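Local coordinates for N-terminal acetyltransferase-like protein (Chaetomium thermophilum, PDB 5NNP), which probably serves as the helical-repeat auxiliary subunit of an N-terminal acetyltransferase, a scaffold that holds the catalytic partner, at residues A[293-298]-A[329-334]; A[348-353]-A[373-378]; A[377-382]-A[395-400]; A[413-418]-A[429-434]. One frame throughout, in Å; residues are numbered along the deposited sequence.

Interaction 1. Residues A[293-298]-A[329-334]; sequences AKRLPL and LKHLYS
With CG anti to the carbonyl carbon in both Leu298 and Leu332 (chi1 -58° and -65°), the two side chains meet at about a right angle. CB of Leu298 rests against CD1 of Leu332 at 3.8 Å, while CD2 of the same leucine reaches the carbonyl O of Leu298. Farther out, CD1 of Leu298 packs on CD2 of Leu329, also at 3.8 Å. Arg295 slides past Leu329 with its aliphatic part, CG to CD2 4.2 Å, and its chain then bends at chi3 (83°) to put NE 4.3 Å from His331 CE1. The cationic end is claimed by a salt bridge from NH2 to Asp291, and His331 NE2 makes a weak hydrogen bond to Asn299. Both residues also pack against another protein chain. CG of Leu332 lies against one face of the His331 ring, toward its rim. An alanine in place of Leu332 would probably open a gap beside Leu298 CB and leave that imidazole face without the leucine carbon lying against it. Leucines therefore suit the buried side, joining the segment that starts on helix 292-295 to the 3-10 turn at 330-332. They hold by packing alone, while the polar groups of Arg295 and His331 find their partners outside the two segments.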
# COMPACT_ATOMS: atom_id res chain seq x y z
N ALA A 293 -11.69 13.35 -21.65
CA ALA A 293 -12.64 13.43 -22.75
C ALA A 293 -11.98 13.88 -24.05
O ALA A 293 -12.57 13.76 -25.13
CB ALA A 293 -13.80 14.34 -22.38
N LYS A 294 -10.76 14.41 -23.97
CA LYS A 294 -10.01 14.80 -25.17
C LYS A 294 -8.92 13.81 -25.52
O LYS A 294 -8.64 13.58 -26.69
CB LYS A 294 -9.38 16.19 -25.00
CG LYS A 294 -10.35 17.32 -24.76
CD LYS A 294 -9.59 18.61 -24.44
CE LYS A 294 -10.50 19.82 -24.53
NZ LYS A 294 -11.47 19.89 -23.40
N ARG A 295 -8.31 13.23 -24.49
CA ARG A 295 -7.08 12.45 -24.63
C ARG A 295 -7.31 10.98 -24.99
O ARG A 295 -6.57 10.40 -25.78
CB ARG A 295 -6.26 12.50 -23.34
CG ARG A 295 -4.97 11.72 -23.41
CD ARG A 295 -4.35 11.58 -22.03
NE ARG A 295 -4.91 10.47 -21.25
CZ ARG A 295 -5.89 10.58 -20.34
NH1 ARG A 295 -6.32 9.51 -19.69
NH2 ARG A 295 -6.44 11.76 -20.09
N LEU A 296 -8.34 10.40 -24.38
CA LEU A 296 -8.65 8.98 -24.51
C LEU A 296 -8.86 8.51 -25.96
O LEU A 296 -8.33 7.47 -26.35
CB LEU A 296 -9.87 8.63 -23.65
CG LEU A 296 -9.49 8.51 -22.17
CD1 LEU A 296 -10.69 8.38 -21.23
CD2 LEU A 296 -8.55 7.34 -21.98
N PRO A 297 -9.62 9.29 -26.77
CA PRO A 297 -9.83 8.98 -28.20
C PRO A 297 -8.54 8.76 -29.00
O PRO A 297 -8.61 8.23 -30.10
CB PRO A 297 -10.56 10.21 -28.72
CG PRO A 297 -11.32 10.71 -27.52
CD PRO A 297 -10.43 10.44 -26.34
N LEU A 298 -7.40 9.16 -28.45
CA LEU A 298 -6.14 8.94 -29.14
C LEU A 298 -5.69 7.50 -28.99
O LEU A 298 -4.71 7.08 -29.59
CB LEU A 298 -5.04 9.88 -28.62
CG LEU A 298 -5.28 11.40 -28.70
CD1 LEU A 298 -4.18 12.16 -27.95
CD2 LEU A 298 -5.42 11.87 -30.14
N LEU A 329 1.15 11.44 -22.69
CA LEU A 329 0.91 10.82 -24.00
C LEU A 329 1.80 9.62 -24.34
O LEU A 329 1.50 8.87 -25.29
CB LEU A 329 1.03 11.88 -25.10
CG LEU A 329 0.01 13.03 -25.10
CD1 LEU A 329 0.40 14.09 -26.09
CD2 LEU A 329 -1.41 12.54 -25.40
N LYS A 330 2.87 9.40 -23.58
CA LYS A 330 3.88 8.38 -23.94
C LYS A 330 3.34 6.95 -23.99
O LYS A 330 3.95 6.08 -24.61
CB LYS A 330 5.05 8.42 -22.97
CG LYS A 330 4.71 8.11 -21.53
CD LYS A 330 5.95 8.19 -20.67
CE LYS A 330 5.84 7.31 -19.45
NZ LYS A 330 7.09 7.36 -18.66
N HIS A 331 2.20 6.72 -23.34
CA HIS A 331 1.53 5.42 -23.39
C HIS A 331 1.13 5.03 -24.82
O HIS A 331 0.91 3.85 -25.10
CB HIS A 331 0.29 5.43 -22.51
CG HIS A 331 -0.79 6.36 -22.98
ND1 HIS A 331 -0.75 7.72 -22.75
CD2 HIS A 331 -1.93 6.12 -23.66
CE1 HIS A 331 -1.83 8.28 -23.28
NE2 HIS A 331 -2.56 7.34 -23.84
N LEU A 332 1.00 6.02 -25.70
CA LEU A 332 0.63 5.78 -27.10
C LEU A 332 1.80 5.30 -27.96
O LEU A 332 1.60 4.81 -29.06
CB LEU A 332 0.05 7.05 -27.73
CG LEU A 332 -1.27 7.60 -27.19
CD1 LEU A 332 -1.50 8.98 -27.77
CD2 LEU A 332 -2.42 6.68 -27.54
N TYR A 333 3.01 5.45 -27.44
CA TYR A 333 4.22 5.19 -28.21
C TYR A 333 4.43 3.70 -28.53
O TYR A 333 5.42 3.32 -29.16
CB TYR A 333 5.44 5.76 -27.47
CG TYR A 333 5.67 7.23 -27.72
CD1 TYR A 333 4.60 8.11 -27.83
CD2 TYR A 333 6.96 7.75 -27.84
CE1 TYR A 333 4.80 9.47 -28.06
CE2 TYR A 333 7.17 9.10 -28.06
CZ TYR A 333 6.08 9.96 -28.17
OH TYR A 333 6.28 11.30 -28.41
N SER A 334 3.50 2.85 -28.08
CA SER A 334 3.56 1.43 -28.42
C SER A 334 3.27 1.27 -29.91
O SER A 334 3.78 0.36 -30.55
CB SER A 334 2.57 0.61 -27.58
OG SER A 334 1.21 0.91 -27.89

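Interaction 2. Residues A[348-353]-A[373-378]; sequences EYLNEY and AALYYL
Leu350 meets Ala374 and Leu375 where helices 336-352 and 369-381 run antiparallel, the short axes 9.6 Å apart at 153°. Its side chain has CG anti to the backbone N (chi1 -154°), chi2 (62°) then sets CD1, and the two methyls divide the work between them. CD1 touches the CB of Ala374 and the CG of Leu375, each at 3.7 Å. CD2 faces CD2 of Leu375 and also reaches Leu378 CD1 at 4.1 Å. Leu375 differs in its first torsion, with CG anti to its carbonyl carbon, and the two branched ends cross at about a right angle. Ala374 suits the place where the backbones are nearest: its single methyl takes CD1 of Leu350 and CD1 of the Tyr349 ring together, the ring carbon lying 3.7 Å from Ala374 CB. That ring approaches obliquely. Its hydroxyl is turned to helix 303-320, where it bonds to Asp319, and Phe318 meets the ring edge-to-face. The chemistry across the two segments is hydrocarbon against hydrocarbon, so cohesion here comes from shape and exclusion of water, while Tyr349 keeps its one polar side-chain atom satisfied outside the contact.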
# COMPACT_ATOMS: atom_id res chain seq x y z
N GLU A 348 5.99 20.47 -36.21
CA GLU A 348 5.08 21.27 -37.01
C GLU A 348 4.62 22.50 -36.23
O GLU A 348 4.52 23.60 -36.78
CB GLU A 348 3.88 20.42 -37.42
CG GLU A 348 3.28 20.75 -38.74
CD GLU A 348 2.12 19.82 -39.07
OE1 GLU A 348 1.01 20.04 -38.55
OE2 GLU A 348 2.31 18.85 -39.84
N TYR A 349 4.33 22.30 -34.95
CA TYR A 349 3.89 23.37 -34.07
C TYR A 349 5.02 24.37 -33.82
O TYR A 349 4.82 25.59 -33.88
CB TYR A 349 3.40 22.77 -32.75
CG TYR A 349 3.10 23.78 -31.67
CD1 TYR A 349 4.11 24.29 -30.86
CD2 TYR A 349 1.79 24.22 -31.45
CE1 TYR A 349 3.84 25.22 -29.88
CE2 TYR A 349 1.51 25.15 -30.46
CZ TYR A 349 2.54 25.64 -29.69
OH TYR A 349 2.25 26.56 -28.71
N LEU A 350 6.21 23.83 -33.54
CA LEU A 350 7.44 24.60 -33.42
C LEU A 350 7.65 25.56 -34.59
O LEU A 350 7.99 26.73 -34.41
CB LEU A 350 8.61 23.64 -33.35
CG LEU A 350 9.85 24.14 -32.65
CD1 LEU A 350 9.50 24.43 -31.21
CD2 LEU A 350 10.90 23.06 -32.72
N ASN A 351 7.44 25.05 -35.79
CA ASN A 351 7.63 25.86 -36.96
C ASN A 351 6.55 26.93 -37.08
O ASN A 351 6.83 28.05 -37.53
CB ASN A 351 7.65 24.99 -38.21
CG ASN A 351 7.31 25.77 -39.45
OD1 ASN A 351 8.11 26.57 -39.94
ND2 ASN A 351 6.12 25.55 -39.98
N GLU A 352 5.33 26.60 -36.65
CA GLU A 352 4.19 27.51 -36.76
C GLU A 352 4.12 28.54 -35.63
O GLU A 352 3.29 29.44 -35.67
CB GLU A 352 2.88 26.72 -36.79
CG GLU A 352 2.73 25.82 -38.01
CD GLU A 352 1.62 24.80 -37.87
OE1 GLU A 352 1.36 24.09 -38.86
OE2 GLU A 352 1.00 24.71 -36.78
N TYR A 353 5.01 28.41 -34.65
CA TYR A 353 4.91 29.21 -33.43
C TYR A 353 5.29 30.66 -33.64
O TYR A 353 6.29 30.98 -34.28
CB TYR A 353 5.79 28.63 -32.32
CG TYR A 353 5.55 29.31 -30.99
CD1 TYR A 353 4.36 29.10 -30.29
CD2 TYR A 353 6.48 30.19 -30.44
CE1 TYR A 353 4.10 29.73 -29.08
CE2 TYR A 353 6.24 30.83 -29.22
CZ TYR A 353 5.04 30.59 -28.54
OH TYR A 353 4.77 31.20 -27.33
N ALA A 373 7.67 24.57 -24.61
CA ALA A 373 6.92 23.34 -24.35
C ALA A 373 7.08 22.32 -25.49
O ALA A 373 7.18 21.12 -25.24
CB ALA A 373 5.43 23.67 -24.09
N ALA A 374 7.11 22.79 -26.74
CA ALA A 374 7.33 21.90 -27.87
C ALA A 374 8.77 21.41 -27.92
O ALA A 374 9.02 20.25 -28.21
CB ALA A 374 6.97 22.60 -29.18
N LEU A 375 9.73 22.30 -27.66
CA LEU A 375 11.13 21.89 -27.69
C LEU A 375 11.36 20.86 -26.58
O LEU A 375 12.06 19.87 -26.76
CB LEU A 375 12.07 23.09 -27.54
CG LEU A 375 12.16 24.09 -28.71
CD1 LEU A 375 12.99 25.30 -28.31
CD2 LEU A 375 12.77 23.45 -29.97
N TYR A 376 10.74 21.11 -25.43
CA TYR A 376 10.84 20.19 -24.30
C TYR A 376 10.18 18.85 -24.58
O TYR A 376 10.65 17.81 -24.10
CB TYR A 376 10.20 20.81 -23.05
CG TYR A 376 10.35 19.96 -21.82
CD1 TYR A 376 11.61 19.65 -21.33
CD2 TYR A 376 9.25 19.49 -21.13
CE1 TYR A 376 11.76 18.88 -20.19
CE2 TYR A 376 9.39 18.71 -20.00
CZ TYR A 376 10.65 18.42 -19.53
OH TYR A 376 10.80 17.65 -18.40
N TYR A 377 9.08 18.86 -25.34
CA TYR A 377 8.42 17.62 -25.72
C TYR A 377 9.35 16.81 -26.60
O TYR A 377 9.48 15.58 -26.46
CB TYR A 377 7.10 17.87 -26.46
CG TYR A 377 6.37 16.58 -26.82
CD1 TYR A 377 6.73 15.84 -27.95
CD2 TYR A 377 5.32 16.11 -26.05
CE1 TYR A 377 6.06 14.67 -28.28
CE2 TYR A 377 4.66 14.95 -26.37
CZ TYR A 377 5.03 14.23 -27.48
OH TYR A 377 4.35 13.07 -27.79
N LEU A 378 9.99 17.50 -27.54
CA LEU A 378 10.88 16.82 -28.46
C LEU A 378 12.10 16.28 -27.72
O LEU A 378 12.63 15.22 -28.07
CB LEU A 378 11.28 17.76 -29.59
CG LEU A 378 10.19 17.97 -30.63
CD1 LEU A 378 10.43 19.23 -31.44
CD2 LEU A 378 10.10 16.74 -31.53

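Interaction 3. Residues A[377-382]-A[395-400]; sequences YLAQHY and EYVEKA
Ala379 and Tyr396 come together with CA atoms only 4.9 Å apart, where the antiparallel segments of helices 369-381 and 390-403 (155°) approach to 7.9 Å between axes. Both segments fall in a predicted tetratricopeptide repeat, a motif built from two such antiparallel helices, and small Ala379 permits the close approach: its CA packs on Tyr396 CB at 3.7 Å. The tyrosine ring does most of the rest. With CG anti to the carbonyl carbon (chi1 -78°), it sits beneath Leu378, whose CB stands over the ring centre in a CH-pi contact, 3.6 Å from the centroid. CD1 of that leucine reaches past the rim, 3.5 Å from CE1 of Tyr396. Tyr382 adds a second aromatic ring with its plane nearly parallel to that of Tyr396 (10°), but the two are slid apart, centroids 5.8 Å from each other, and they barely overlap. An alanine in place of Tyr396 would probably leave Leu378 without the flat surface it rests on and Tyr382 without its aromatic neighbour. Around the pair, Leu378 also touches Glu347 of helix 336-352, and Arg392 makes a cation-pi contact with Tyr382. On the other flank Val397 packs on Thr413 and Ile417, which brings helix 408-421 against the pair.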
# COMPACT_ATOMS: atom_id res chain seq x y z
N TYR A 377 9.08 18.86 -25.34
CA TYR A 377 8.42 17.62 -25.72
C TYR A 377 9.35 16.81 -26.60
O TYR A 377 9.48 15.58 -26.46
CB TYR A 377 7.10 17.87 -26.46
CG TYR A 377 6.37 16.58 -26.82
CD1 TYR A 377 6.73 15.84 -27.95
CD2 TYR A 377 5.32 16.11 -26.05
CE1 TYR A 377 6.06 14.67 -28.28
CE2 TYR A 377 4.66 14.95 -26.37
CZ TYR A 377 5.03 14.23 -27.48
OH TYR A 377 4.35 13.07 -27.79
N LEU A 378 9.99 17.50 -27.54
CA LEU A 378 10.88 16.82 -28.46
C LEU A 378 12.10 16.28 -27.72
O LEU A 378 12.63 15.22 -28.07
CB LEU A 378 11.28 17.76 -29.59
CG LEU A 378 10.19 17.97 -30.63
CD1 LEU A 378 10.43 19.23 -31.44
CD2 LEU A 378 10.10 16.74 -31.53
N ALA A 379 12.54 17.00 -26.68
CA ALA A 379 13.71 16.58 -25.92
C ALA A 379 13.41 15.24 -25.27
O ALA A 379 14.23 14.32 -25.28
CB ALA A 379 14.06 17.60 -24.87
N GLN A 380 12.21 15.14 -24.72
CA GLN A 380 11.80 13.95 -24.02
C GLN A 380 11.49 12.81 -24.98
O GLN A 380 11.80 11.66 -24.68
CB GLN A 380 10.60 14.26 -23.14
CG GLN A 380 11.02 15.00 -21.90
CD GLN A 380 9.89 15.25 -20.98
OE1 GLN A 380 8.93 15.96 -21.31
NE2 GLN A 380 9.96 14.66 -19.80
N HIS A 381 10.90 13.14 -26.12
CA HIS A 381 10.62 12.15 -27.16
C HIS A 381 11.88 11.35 -27.48
O HIS A 381 11.88 10.12 -27.43
CB HIS A 381 10.10 12.83 -28.42
CG HIS A 381 9.77 11.89 -29.54
ND1 HIS A 381 8.49 11.42 -29.77
CD2 HIS A 381 10.55 11.36 -30.52
CE1 HIS A 381 8.50 10.62 -30.82
NE2 HIS A 381 9.73 10.57 -31.29
N TYR A 382 12.95 12.06 -27.79
CA TYR A 382 14.17 11.43 -28.23
C TYR A 382 15.04 10.94 -27.08
O TYR A 382 16.09 10.35 -27.28
CB TYR A 382 14.93 12.40 -29.11
CG TYR A 382 14.22 12.58 -30.42
CD1 TYR A 382 14.24 11.58 -31.39
CD2 TYR A 382 13.52 13.74 -30.69
CE1 TYR A 382 13.59 11.73 -32.59
CE2 TYR A 382 12.87 13.91 -31.89
CZ TYR A 382 12.90 12.89 -32.84
OH TYR A 382 12.25 13.06 -34.04
N GLU A 395 20.28 18.19 -28.22
CA GLU A 395 20.10 19.41 -28.99
C GLU A 395 18.81 20.12 -28.60
O GLU A 395 18.82 21.33 -28.37
CB GLU A 395 20.08 19.13 -30.49
CG GLU A 395 21.28 18.39 -30.99
CD GLU A 395 21.07 17.85 -32.39
OE1 GLU A 395 19.94 17.98 -32.91
OE2 GLU A 395 22.02 17.28 -32.96
N TYR A 396 17.72 19.37 -28.53
CA TYR A 396 16.41 19.94 -28.22
C TYR A 396 16.35 20.52 -26.81
O TYR A 396 15.76 21.59 -26.60
CB TYR A 396 15.30 18.91 -28.39
CG TYR A 396 14.90 18.65 -29.82
CD1 TYR A 396 14.32 19.64 -30.60
CD2 TYR A 396 15.07 17.40 -30.39
CE1 TYR A 396 13.94 19.39 -31.91
CE2 TYR A 396 14.70 17.15 -31.69
CZ TYR A 396 14.14 18.14 -32.45
OH TYR A 396 13.76 17.87 -33.74
N VAL A 397 16.95 19.84 -25.84
CA VAL A 397 16.90 20.35 -24.48
C VAL A 397 17.75 21.61 -24.36
O VAL A 397 17.39 22.53 -23.63
CB VAL A 397 17.36 19.30 -23.44
CG1 VAL A 397 17.42 19.90 -22.05
CG2 VAL A 397 16.42 18.12 -23.44
N GLU A 398 18.87 21.65 -25.06
CA GLU A 398 19.74 22.83 -25.04
C GLU A 398 19.05 24.05 -25.65
O GLU A 398 19.24 25.18 -25.17
CB GLU A 398 21.06 22.56 -25.78
CG GLU A 398 22.10 21.79 -24.96
CD GLU A 398 22.50 22.51 -23.67
OE1 GLU A 398 23.17 21.88 -22.83
OE2 GLU A 398 22.15 23.70 -23.48
N LYS A 399 18.28 23.84 -26.71
CA LYS A 399 17.54 24.94 -27.33
C LYS A 399 16.47 25.44 -26.38
O LYS A 399 16.21 26.63 -26.31
CB LYS A 399 16.92 24.50 -28.66
CG LYS A 399 17.91 24.37 -29.80
CD LYS A 399 17.23 24.49 -31.14
CE LYS A 399 18.16 24.16 -32.29
NZ LYS A 399 18.23 22.70 -32.53
N ALA A 400 15.86 24.51 -25.65
CA ALA A 400 14.88 24.83 -24.64
C ALA A 400 15.50 25.65 -23.50
O ALA A 400 14.95 26.67 -23.08
CB ALA A 400 14.25 23.56 -24.11

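Interaction 4. Residues A[413-418]-A[429-434]; sequences TKARIF and ETMDYA. With PO4 (phosphate ion), chain U.
Ala415 and Thr430 face each other with CA atoms 5.2 Å apart, on helices 408-421 and 424-436, whose short segments run nearly antiparallel (170°) with axes 8.2 Å apart. This is a helical hairpin of the kind that is stacked side by side in an alpha-solenoid. Ala415 suits the narrow place because its lone methyl takes up little room. Two side chains close on it: Thr430 brings CG2 to 3.6 Å from Ala415 CB, and Met431 folds back so that its CE lies 3.7 Å from the same methyl. The methionine manages this through bends at chi2 and chi3, the latter (75°) swinging CE inward; a flexible, unbranched thioether is well suited to such a fold. Thr430 plays a double part. Its methyl packs against Ala415, while OG1 bonds to the backbone O of Lys426 one turn earlier, which keeps a hydroxyl tolerable against carbon. That oxygen meets the Phe418 ring in its plane at the edge, 3.5 Å from CE2, and Lys426 makes a cation-pi contact with the ring. Beside the hairpin, Arg416 holds a phosphate ion, probably from the crystallisation liquor, which Lys450 also binds. Two guanidinium nitrogens of Arg416 converge on one phosphate oxygen, O4: NE at 3.1 Å, and NH2 at 2.8 Å with an N-H...O angle of 157°.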
# COMPACT_ATOMS: atom_id res chain seq x y z
N THR A 413 15.55 16.98 -17.33
CA THR A 413 15.58 16.12 -18.50
C THR A 413 17.00 16.00 -19.06
O THR A 413 17.42 14.92 -19.50
CB THR A 413 14.63 16.64 -19.59
OG1 THR A 413 13.28 16.32 -19.23
CG2 THR A 413 14.93 15.98 -20.93
N LYS A 414 17.72 17.11 -19.05
CA LYS A 414 19.09 17.12 -19.54
C LYS A 414 19.96 16.12 -18.81
O LYS A 414 20.66 15.31 -19.43
CB LYS A 414 19.69 18.51 -19.40
CG LYS A 414 21.04 18.64 -20.05
CD LYS A 414 21.46 20.06 -20.10
CE LYS A 414 22.87 20.20 -19.63
NZ LYS A 414 23.40 21.51 -20.07
N ALA A 415 19.92 16.19 -17.48
CA ALA A 415 20.60 15.22 -16.62
C ALA A 415 20.24 13.78 -16.98
O ALA A 415 21.09 12.89 -16.92
CB ALA A 415 20.26 15.50 -15.14
N ARG A 416 18.99 13.54 -17.33
CA ARG A 416 18.51 12.19 -17.60
C ARG A 416 19.11 11.66 -18.90
O ARG A 416 19.33 10.46 -19.05
CB ARG A 416 16.98 12.15 -17.65
CG ARG A 416 16.39 10.77 -17.85
CD ARG A 416 14.87 10.80 -17.82
NE ARG A 416 14.34 11.01 -16.47
CZ ARG A 416 13.90 12.18 -16.01
NH1 ARG A 416 13.90 13.26 -16.78
NH2 ARG A 416 13.43 12.27 -14.76
N ILE A 417 19.38 12.57 -19.82
CA ILE A 417 20.01 12.22 -21.08
C ILE A 417 21.46 11.79 -20.82
O ILE A 417 21.94 10.77 -21.35
CB ILE A 417 19.95 13.40 -22.08
CG1 ILE A 417 18.49 13.77 -22.32
CG2 ILE A 417 20.63 13.06 -23.39
CD1 ILE A 417 18.28 14.91 -23.29
N PHE A 418 22.13 12.57 -19.97
CA PHE A 418 23.48 12.21 -19.54
C PHE A 418 23.48 10.83 -18.92
O PHE A 418 24.28 9.98 -19.29
CB PHE A 418 24.03 13.23 -18.56
CG PHE A 418 24.37 14.54 -19.18
CD1 PHE A 418 24.74 14.60 -20.51
CD2 PHE A 418 24.31 15.71 -18.44
CE1 PHE A 418 25.06 15.81 -21.10
CE2 PHE A 418 24.62 16.92 -19.02
CZ PHE A 418 25.00 16.97 -20.35
N GLU A 429 25.77 16.03 -11.32
CA GLU A 429 26.09 17.45 -11.29
C GLU A 429 24.93 18.28 -11.87
O GLU A 429 24.56 19.31 -11.31
CB GLU A 429 27.38 17.72 -12.05
CG GLU A 429 27.86 19.16 -11.95
CD GLU A 429 29.15 19.44 -12.72
OE1 GLU A 429 29.60 18.55 -13.48
OE2 GLU A 429 29.72 20.54 -12.57
N THR A 430 24.34 17.82 -12.98
CA THR A 430 23.28 18.56 -13.65
C THR A 430 21.95 18.51 -12.89
O THR A 430 21.22 19.50 -12.83
CB THR A 430 23.07 18.04 -15.08
OG1 THR A 430 24.23 18.38 -15.86
CG2 THR A 430 21.86 18.67 -15.73
N MET A 431 21.63 17.36 -12.31
CA MET A 431 20.39 17.25 -11.55
C MET A 431 20.47 18.11 -10.32
O MET A 431 19.48 18.71 -9.92
CB MET A 431 20.11 15.81 -11.15
CG MET A 431 18.69 15.59 -10.65
SD MET A 431 17.44 15.79 -11.95
CE MET A 431 17.63 14.27 -12.87
N ASP A 432 21.65 18.18 -9.72
CA ASP A 432 21.82 19.01 -8.54
C ASP A 432 21.68 20.47 -8.92
O ASP A 432 21.11 21.25 -8.16
CB ASP A 432 23.17 18.76 -7.87
CG ASP A 432 23.28 19.46 -6.52
OD1 ASP A 432 22.69 18.96 -5.54
OD2 ASP A 432 23.95 20.52 -6.44
N TYR A 433 22.19 20.85 -10.09
CA TYR A 433 22.00 22.22 -10.54
C TYR A 433 20.50 22.49 -10.67
O TYR A 433 20.02 23.53 -10.21
CB TYR A 433 22.73 22.49 -11.86
CG TYR A 433 22.49 23.88 -12.41
CD1 TYR A 433 23.12 24.98 -11.86
CD2 TYR A 433 21.60 24.09 -13.45
CE1 TYR A 433 22.90 26.26 -12.35
CE2 TYR A 433 21.37 25.36 -13.94
CZ TYR A 433 22.02 26.44 -13.39
OH TYR A 433 21.78 27.71 -13.88
N ALA A 434 19.77 21.56 -11.26
CA ALA A 434 18.33 21.69 -11.40
C ALA A 434 17.67 21.93 -10.05
O ALA A 434 16.76 22.75 -9.92
CB ALA A 434 17.75 20.45 -12.07
P PO4 U . 14.73 8.86 -13.38
O1 PO4 U . 15.98 9.59 -13.79
O2 PO4 U . 14.70 7.53 -14.10
O3 PO4 U . 14.71 8.61 -11.89
O4 PO4 U . 13.52 9.69 -13.76

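The four contacts lie in order along the chain, interactions 2 and 3 overlapping on helix 369-381. Tyr333, from the second segment of interaction 1, joins it to that helix: its OH lies 2.7 Å from Tyr377 OH and 2.6 Å from His381 ND1, both probable hydrogen bonds. The centres of interactions 2 and 3 are about 9 Å apart, and Leu378 works in both. Interaction 4 is tied to interaction 3 by a salt bridge, Glu398 OE1 to Lys414 NZ at 2.8 Å, and to interaction 2 by Tyr376 OH and Thr413 OG1, 2.9 Å apart. In interaction 1, the nearest atoms of the Arg295 side chain and the bound carboxymethyl coenzyme A are about 12 Å apart, so the two do not touch.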